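Long-range contacts in coiled-coil and C2 domain-containing protein 1-like (Drosophila melanogaster, PDB 6EI6), which binds phosphatidylinositol monophosphates and supports endosomal protein sorting through the ESCRT pathway, probably by preventing inappropriate polymerisation of the ESCRT-III subunit Shrub: residues A[41-46]-A[81-86]; A[47-52]-A[259-264]; A[98-103]-A[265-270]. All blocks are in the same frame, centred on the assembly; numbering follows the deposited sequence.

Contact 1 (A[41-46]-A[81-86]); sequences RMEEQL and KDLDLV
The carboxylate of Glu-43 is held by two bases, one at each oxygen, while its stem lies against Leu-83. OE1 forms a salt bridge with Lys-90 and OE2 another with Arg-87, both basic groups belonging to the next turn of helix 66-91. With CG anti to the backbone N (chi1 -171°) and the chain extended beyond it, Glu-43 crosses Leu-83 at about a right angle, and its CG comes 3.5 Å from Leu-83 CD1. The charged end is thus shared with the opposite helix, although no hydrogen bond passes between residues 41-46 and 81-86 themselves.

What these two segments exchange directly is hydrocarbon. Leu-46 points at helix 66-91 and divides its branches: CD1 lies 3.8 Å from Val-86 CG2, while CD2 sits 4.1 Å from Asp-82 CB. Leu-46 CB in turn meets Leu-83 CD1 at 3.9 Å, a methyl brought in by the end of a side chain that sets out to one side of the interface. Met-42 adds its terminal methyl: CE is 4.0 Å from Val-86 CG2, which therefore touches both Met-42 and Leu-46. Asp-82 contributes its CB here, whereas its OD2 accepts the backbone N-H of Leu-268, tying the helix to strand 265-268.

The segment axes approach to 9.7 Å and run antiparallel at 161°, with Leu-46 and Leu-83 closest in backbone register at 6.0 Å between their CA atoms. A buried apolar strip is the result, bordered by the ion pairs that Glu-43 makes with Arg-87 and Lys-90. Since 41-46 lies early in helix 34-62 and 81-86 late in helix 66-91, this pairing stands well away from the short connection between them, and the arrangement is that of an antiparallel helical hairpin.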
# COMPACT_ATOMS: atom_id res chain seq x y z
N ARG A 41 -2.91 1.74 26.21
CA ARG A 41 -2.95 2.80 25.20
C ARG A 41 -1.57 3.42 24.93
O ARG A 41 -1.26 3.78 23.79
CB ARG A 41 -3.95 3.88 25.62
CG ARG A 41 -5.38 3.37 25.72
CD ARG A 41 -5.97 3.07 24.32
NE ARG A 41 -7.33 2.52 24.39
CZ ARG A 41 -8.24 2.62 23.42
NH1 ARG A 41 -7.98 3.24 22.28
NH2 ARG A 41 -9.43 2.10 23.60
N MET A 42 -0.75 3.57 25.97
CA MET A 42 0.63 3.99 25.77
C MET A 42 1.32 3.07 24.77
O MET A 42 1.97 3.53 23.82
CB MET A 42 1.37 3.98 27.11
CG MET A 42 1.03 5.13 28.03
SD MET A 42 1.65 4.89 29.71
CE MET A 42 3.45 4.92 29.41
N GLU A 43 1.20 1.77 24.98
CA GLU A 43 1.86 0.82 24.10
C GLU A 43 1.25 0.85 22.69
O GLU A 43 1.98 0.85 21.69
CB GLU A 43 1.77 -0.56 24.73
CG GLU A 43 2.59 -1.58 24.01
CD GLU A 43 2.78 -2.82 24.83
OE1 GLU A 43 2.65 -2.73 26.09
OE2 GLU A 43 3.06 -3.87 24.20
N GLU A 44 -0.08 0.90 22.60
CA GLU A 44 -0.74 1.04 21.30
C GLU A 44 -0.26 2.29 20.56
O GLU A 44 0.03 2.24 19.36
CB GLU A 44 -2.25 1.11 21.48
CG GLU A 44 -2.84 -0.19 21.90
CD GLU A 44 -3.07 -1.10 20.70
OE1 GLU A 44 -3.34 -0.57 19.58
OE2 GLU A 44 -2.93 -2.34 20.87
N GLN A 45 -0.22 3.43 21.28
CA GLN A 45 0.18 4.67 20.65
C GLN A 45 1.59 4.56 20.09
O GLN A 45 1.85 4.99 18.95
CB GLN A 45 0.09 5.82 21.64
CG GLN A 45 0.60 7.15 21.05
CD GLN A 45 -0.40 7.75 20.08
OE1 GLN A 45 -1.60 7.54 20.22
NE2 GLN A 45 0.08 8.51 19.10
N LEU A 46 2.51 3.96 20.86
CA LEU A 46 3.89 3.84 20.41
C LEU A 46 3.99 2.86 19.25
O LEU A 46 4.72 3.12 18.28
CB LEU A 46 4.78 3.39 21.58
CG LEU A 46 5.01 4.43 22.69
CD1 LEU A 46 5.61 3.79 23.97
CD2 LEU A 46 5.89 5.58 22.20
N LYS A 81 12.76 1.92 21.35
CA LYS A 81 13.30 2.03 22.71
C LYS A 81 12.19 2.33 23.71
O LYS A 81 12.12 1.73 24.79
CB LYS A 81 14.38 3.11 22.78
CG LYS A 81 15.66 2.76 22.07
CD LYS A 81 16.86 3.54 22.62
CE LYS A 81 18.17 3.14 21.91
NZ LYS A 81 18.17 3.47 20.44
N ASP A 82 11.31 3.28 23.36
CA ASP A 82 10.26 3.67 24.31
C ASP A 82 9.25 2.55 24.46
O ASP A 82 8.80 2.26 25.58
CB ASP A 82 9.59 4.98 23.85
CG ASP A 82 10.40 6.21 24.28
OD1 ASP A 82 11.41 6.03 25.03
OD2 ASP A 82 10.02 7.36 23.90
N LEU A 83 8.91 1.90 23.35
CA LEU A 83 8.08 0.70 23.38
C LEU A 83 8.68 -0.37 24.29
O LEU A 83 7.97 -0.97 25.10
CB LEU A 83 7.92 0.17 21.95
CG LEU A 83 6.76 -0.73 21.59
CD1 LEU A 83 5.49 -0.41 22.38
CD2 LEU A 83 6.52 -0.55 20.11
N ASP A 84 9.99 -0.61 24.17
CA ASP A 84 10.65 -1.61 25.02
C ASP A 84 10.62 -1.19 26.48
O ASP A 84 10.40 -2.02 27.37
CB ASP A 84 12.11 -1.82 24.58
CG ASP A 84 12.25 -2.37 23.17
OD1 ASP A 84 11.30 -3.03 22.67
OD2 ASP A 84 13.32 -2.11 22.56
N LEU A 85 10.87 0.10 26.74
CA LEU A 85 10.82 0.62 28.11
C LEU A 85 9.44 0.41 28.74
O LEU A 85 9.35 0.11 29.93
CB LEU A 85 11.16 2.11 28.09
CG LEU A 85 12.63 2.49 28.10
CD1 LEU A 85 12.75 4.00 27.96
CD2 LEU A 85 13.26 2.02 29.40
N VAL A 86 8.37 0.62 27.97
CA VAL A 86 7.03 0.45 28.53
C VAL A 86 6.74 -1.03 28.76
O VAL A 86 6.19 -1.40 29.81
CB VAL A 86 5.96 1.09 27.62
CG1 VAL A 86 4.57 0.76 28.15
CG2 VAL A 86 6.14 2.60 27.50

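Contact 2 (A[47-52]-A[259-264])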
# COMPACT_ATOMS: atom_id res chain seq x y z
N ALA A 47 3.25 1.75 19.31
CA ALA A 47 3.20 0.82 18.18
C ALA A 47 2.69 1.50 16.92
O ALA A 47 3.23 1.27 15.83
CB ALA A 47 2.35 -0.41 18.53
N LYS A 48 1.66 2.36 17.03
CA LYS A 48 1.19 3.10 15.85
C LYS A 48 2.26 4.04 15.34
O LYS A 48 2.42 4.22 14.13
CB LYS A 48 -0.07 3.90 16.15
CG LYS A 48 -1.36 3.12 16.17
CD LYS A 48 -2.54 4.04 16.52
CE LYS A 48 -3.79 3.22 16.77
NZ LYS A 48 -3.53 2.06 17.69
N GLN A 49 2.99 4.68 16.26
CA GLN A 49 4.07 5.58 15.85
C GLN A 49 5.17 4.80 15.15
O GLN A 49 5.71 5.25 14.12
CB GLN A 49 4.61 6.32 17.08
CG GLN A 49 3.73 7.46 17.56
CD GLN A 49 4.15 8.08 18.92
OE1 GLN A 49 3.31 8.70 19.58
NE2 GLN A 49 5.42 7.91 19.32
N LEU A 50 5.55 3.65 15.72
CA LEU A 50 6.52 2.77 15.07
C LEU A 50 6.10 2.44 13.64
O LEU A 50 6.90 2.60 12.70
CB LEU A 50 6.67 1.49 15.88
CG LEU A 50 7.80 0.60 15.44
CD1 LEU A 50 9.10 1.38 15.50
CD2 LEU A 50 7.82 -0.65 16.32
N MET A 51 4.85 2.01 13.45
CA MET A 51 4.35 1.71 12.12
C MET A 51 4.54 2.89 11.18
O MET A 51 4.93 2.70 10.02
CB MET A 51 2.88 1.33 12.17
CG MET A 51 2.35 0.78 10.84
SD MET A 51 3.09 -0.84 10.43
CE MET A 51 2.40 -1.82 11.74
N MET A 52 4.24 4.11 11.64
CA MET A 52 4.37 5.28 10.77
C MET A 52 5.83 5.51 10.40
O MET A 52 6.14 5.84 9.25
CB MET A 52 3.79 6.52 11.44
CG MET A 52 2.27 6.65 11.32
SD MET A 52 1.63 8.26 11.90
CE MET A 52 2.58 9.39 10.88
N GLU A 259 -1.96 12.78 10.43
CA GLU A 259 -1.36 14.04 10.85
C GLU A 259 -1.67 14.33 12.31
O GLU A 259 -0.82 14.85 13.04
CB GLU A 259 -1.85 15.17 9.97
CG GLU A 259 -1.11 15.26 8.65
CD GLU A 259 -1.84 16.14 7.63
OE1 GLU A 259 -3.05 16.42 7.82
OE2 GLU A 259 -1.18 16.55 6.64
N HIS A 260 -2.87 13.98 12.78
CA HIS A 260 -3.17 14.21 14.18
C HIS A 260 -2.19 13.45 15.07
O HIS A 260 -1.67 14.02 16.04
CB HIS A 260 -4.62 13.84 14.49
CG HIS A 260 -5.62 14.67 13.73
ND1 HIS A 260 -5.31 15.91 13.20
CD2 HIS A 260 -6.91 14.43 13.39
CE1 HIS A 260 -6.36 16.40 12.56
NE2 HIS A 260 -7.35 15.52 12.66
N ILE A 261 -1.86 12.20 14.71
CA ILE A 261 -0.89 11.43 15.48
C ILE A 261 0.46 12.14 15.50
O ILE A 261 1.15 12.18 16.52
CB ILE A 261 -0.76 10.01 14.91
CG1 ILE A 261 -2.11 9.30 15.05
CG2 ILE A 261 0.43 9.25 15.56
CD1 ILE A 261 -2.00 7.85 14.84
N THR A 262 0.87 12.69 14.37
CA THR A 262 2.18 13.31 14.35
C THR A 262 2.23 14.60 15.19
O THR A 262 3.31 15.04 15.58
CB THR A 262 2.60 13.53 12.89
OG1 THR A 262 4.02 13.58 12.85
CG2 THR A 262 2.04 14.81 12.33
N GLU A 263 1.07 15.18 15.52
CA GLU A 263 1.02 16.38 16.33
C GLU A 263 1.04 16.10 17.82
O GLU A 263 1.27 17.02 18.60
CB GLU A 263 -0.22 17.19 16.00
CG GLU A 263 -0.08 17.94 14.70
CD GLU A 263 -1.42 18.19 14.06
OE1 GLU A 263 -2.43 18.16 14.83
OE2 GLU A 263 -1.47 18.39 12.82
N LYS A 264 0.79 14.86 18.22
CA LYS A 264 0.92 14.45 19.60
C LYS A 264 1.78 13.19 19.67
O LYS A 264 1.34 12.10 20.00
CB LYS A 264 -0.44 14.25 20.24
CG LYS A 264 -1.48 15.21 19.73
CD LYS A 264 -2.67 15.29 20.68
CE LYS A 264 -3.84 14.44 20.17
NZ LYS A 264 -4.99 14.44 21.13
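A short helix laid across one arm of a helical hairpin is the element here: helix 255-263, which follows the last long strand of the C2 sandwich, presses Ile-261 against Lys-48, Gln-49 and Met-52 of helix 34-62. The segment axes come within 11.0 Å at 113°, a steep crossing that makes for a small interface, and one residue carries most of it.

Ile-261 points at the other helix and uses both of its branches. CG2, anti to the backbone N, approaches the sulfur of Met-52, with CG2 to SD at 4.0 Å. The same methyl faces the stem of Gln-49, whose CG is 4.3 Å from Ile-261 CG2. At the end of the other branch, Ile-261 CD1 touches Lys-48 CD at 4.2 Å, the two side chains crossing at about a right angle. The lysine chain then bends (chi4 48°) and NZ leads away, where it makes a long, weak ion pair with Glu-44.

Gln-49 is buried, yet its OE1 is satisfied: it accepts the backbone N-H of Leu-266 and the side-chain NE2 of Gln-45. Thr-262 bonds to the carbonyl of Arg-104 through OG1. The loop with Arg-104 and Phe-106 borders the contact, Phe-106 touching both Met-52 and Thr-262. The short helix leads directly into strand 265-268, while helix 66-91 receives Leu-50 and Gln-49 through Val-79.

Contact 3 (A[98-103]-A[265-270]); sequences KFHYEK and WLVLDA
The imidazole of His-100 is bonded at both nitrogens, with Asp-269 OD1 and Glu-102 OE2 at its edge. ND1 donates to Asp-269 OD1 at a modelled 2.5 Å, a very short bond whose exact length is doubtful, and the ring and this carboxylate are turned 40° apart. NE2 donates to Glu-102 OE2 at 2.8 Å, meeting it on the anti side. Chi1 of 62° sets CG between the backbone N and carbonyl carbon, and the ring lies alongside Val-267, with CE1 3.9 Å from Val-267 CG1. The Phe-99 ring has Tyr-101 CZ in plane at its edge, and its CD1 meets Leu-266 CG at 3.8 Å.

Strands 99-102 and 265-268 form a two-stranded antiparallel ribbon, with His-100, Glu-102 and Val-267 on one face and Tyr-101 and Leu-266 on the other. His-100 and Val-267 exchange both backbone bonds, as do Glu-102 and Trp-265, and Asp-269 N reaches Lys-98 O at 2.9 Å. Glu-102 also forms a salt bridge with Arg-104.

Two carboxylates at its nitrogens would tend to favour a protonated imidazole, which would link the chain's last residues to strand 99-102 electrostatically as well as through the backbone.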
# COMPACT_ATOMS: atom_id res chain seq x y z
N LYS A 98 6.76 7.87 33.12
CA LYS A 98 6.27 9.20 32.80
C LYS A 98 6.46 9.51 31.32
O LYS A 98 7.43 9.09 30.69
CB LYS A 98 7.01 10.24 33.64
CG LYS A 98 6.77 10.08 35.14
CD LYS A 98 6.77 11.45 35.83
CE LYS A 98 6.11 12.50 34.94
NZ LYS A 98 6.28 13.85 35.54
N PHE A 99 5.55 10.30 30.76
CA PHE A 99 5.68 10.64 29.36
C PHE A 99 5.08 12.02 29.13
O PHE A 99 4.47 12.61 30.02
CB PHE A 99 4.99 9.60 28.47
CG PHE A 99 3.52 9.50 28.72
CD1 PHE A 99 2.63 10.32 28.04
CD2 PHE A 99 3.03 8.63 29.68
CE1 PHE A 99 1.27 10.24 28.30
CE2 PHE A 99 1.66 8.54 29.94
CZ PHE A 99 0.78 9.34 29.25
N HIS A 100 5.23 12.50 27.91
CA HIS A 100 4.72 13.80 27.53
C HIS A 100 4.53 13.74 26.03
O HIS A 100 4.84 12.73 25.41
CB HIS A 100 5.68 14.92 27.93
CG HIS A 100 7.01 14.82 27.26
ND1 HIS A 100 7.99 13.95 27.69
CD2 HIS A 100 7.51 15.43 26.16
CE1 HIS A 100 9.04 14.04 26.90
NE2 HIS A 100 8.78 14.93 25.95
N TYR A 101 4.09 14.84 25.45
CA TYR A 101 3.78 14.94 24.04
C TYR A 101 4.75 15.88 23.34
O TYR A 101 5.10 16.93 23.89
CB TYR A 101 2.33 15.43 23.85
CG TYR A 101 1.37 14.48 24.52
CD1 TYR A 101 1.06 13.25 23.92
CD2 TYR A 101 0.85 14.75 25.78
CE1 TYR A 101 0.23 12.35 24.55
CE2 TYR A 101 0.02 13.85 26.42
CZ TYR A 101 -0.29 12.66 25.80
OH TYR A 101 -1.11 11.75 26.43
N GLU A 102 5.19 15.50 22.14
CA GLU A 102 5.94 16.37 21.23
C GLU A 102 5.31 16.36 19.84
O GLU A 102 4.21 15.83 19.66
CB GLU A 102 7.39 15.93 21.17
CG GLU A 102 7.98 15.75 22.51
CD GLU A 102 9.45 15.37 22.44
OE1 GLU A 102 9.92 15.05 21.32
OE2 GLU A 102 10.13 15.40 23.49
N LYS A 103 6.01 16.94 18.86
CA LYS A 103 5.59 16.88 17.47
C LYS A 103 6.70 16.29 16.62
O LYS A 103 7.88 16.37 16.96
CB LYS A 103 5.24 18.26 16.91
CG LYS A 103 4.03 18.89 17.56
CD LYS A 103 3.96 20.38 17.23
CE LYS A 103 2.55 20.91 17.46
NZ LYS A 103 1.54 20.19 16.62
N TRP A 265 3.05 13.35 19.34
CA TRP A 265 3.98 12.24 19.40
C TRP A 265 4.23 11.90 20.87
O TRP A 265 4.83 12.70 21.60
CB TRP A 265 5.27 12.63 18.69
CG TRP A 265 6.11 11.50 18.22
CD1 TRP A 265 7.28 11.07 18.77
CD2 TRP A 265 5.88 10.69 17.06
NE1 TRP A 265 7.79 10.03 18.03
CE2 TRP A 265 6.95 9.79 16.97
CE3 TRP A 265 4.88 10.66 16.08
CZ2 TRP A 265 7.04 8.83 15.97
CZ3 TRP A 265 4.96 9.72 15.09
CH2 TRP A 265 6.03 8.81 15.03
N LEU A 266 3.81 10.71 21.30
CA LEU A 266 4.10 10.30 22.66
C LEU A 266 5.57 9.93 22.78
O LEU A 266 6.10 9.19 21.94
CB LEU A 266 3.21 9.13 23.06
CG LEU A 266 3.08 8.81 24.54
CD1 LEU A 266 1.71 8.27 24.82
CD2 LEU A 266 4.16 7.82 24.99
N VAL A 267 6.24 10.46 23.81
CA VAL A 267 7.67 10.28 24.06
C VAL A 267 7.85 10.06 25.56
O VAL A 267 7.29 10.82 26.36
CB VAL A 267 8.49 11.51 23.60
CG1 VAL A 267 9.92 11.49 24.15
CG2 VAL A 267 8.48 11.69 22.10
N LEU A 268 8.61 9.05 25.96
CA LEU A 268 8.84 8.90 27.40
C LEU A 268 9.78 9.99 27.92
O LEU A 268 10.67 10.47 27.20
CB LEU A 268 9.42 7.54 27.73
CG LEU A 268 8.62 6.36 27.16
CD1 LEU A 268 9.30 5.05 27.49
CD2 LEU A 268 7.17 6.36 27.62
N ASP A 269 9.57 10.42 29.16
CA ASP A 269 10.67 11.04 29.90
C ASP A 269 11.69 9.95 30.21
O ASP A 269 11.32 8.79 30.40
CB ASP A 269 10.16 11.70 31.19
CG ASP A 269 8.93 12.58 30.99
OD1 ASP A 269 8.49 12.81 29.83
OD2 ASP A 269 8.39 13.07 32.01
N ALA A 270 12.97 10.29 30.28
CA ALA A 270 13.54 11.63 30.37
C ALA A 270 13.61 12.27 29.00
O ALA A 270 12.92 13.26 28.76
CB ALA A 270 14.97 11.57 31.01

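Contacts 1 and 2 share helix 34-62, and contacts 2 and 3 are joined by the direct passage from helix 255-263 into strand 265-268. Contact 1 is the buried one, apolar between its segments; contact 2 is a smaller, partly buried crossing; contact 3 lies at the periphery and holds all the direct hydrogen bonds. Contacts 1 and 2 each send one polar side chain to the backbone of strand 265-268, so the ribbon is tied to both arms of the hairpin. Met-42 packs on Phe-99 as well. The C-terminal end of the chain thereby returns to the hairpin, so that hairpin, short helix and two-stranded ribbon form one unit beside the C2 sandwich.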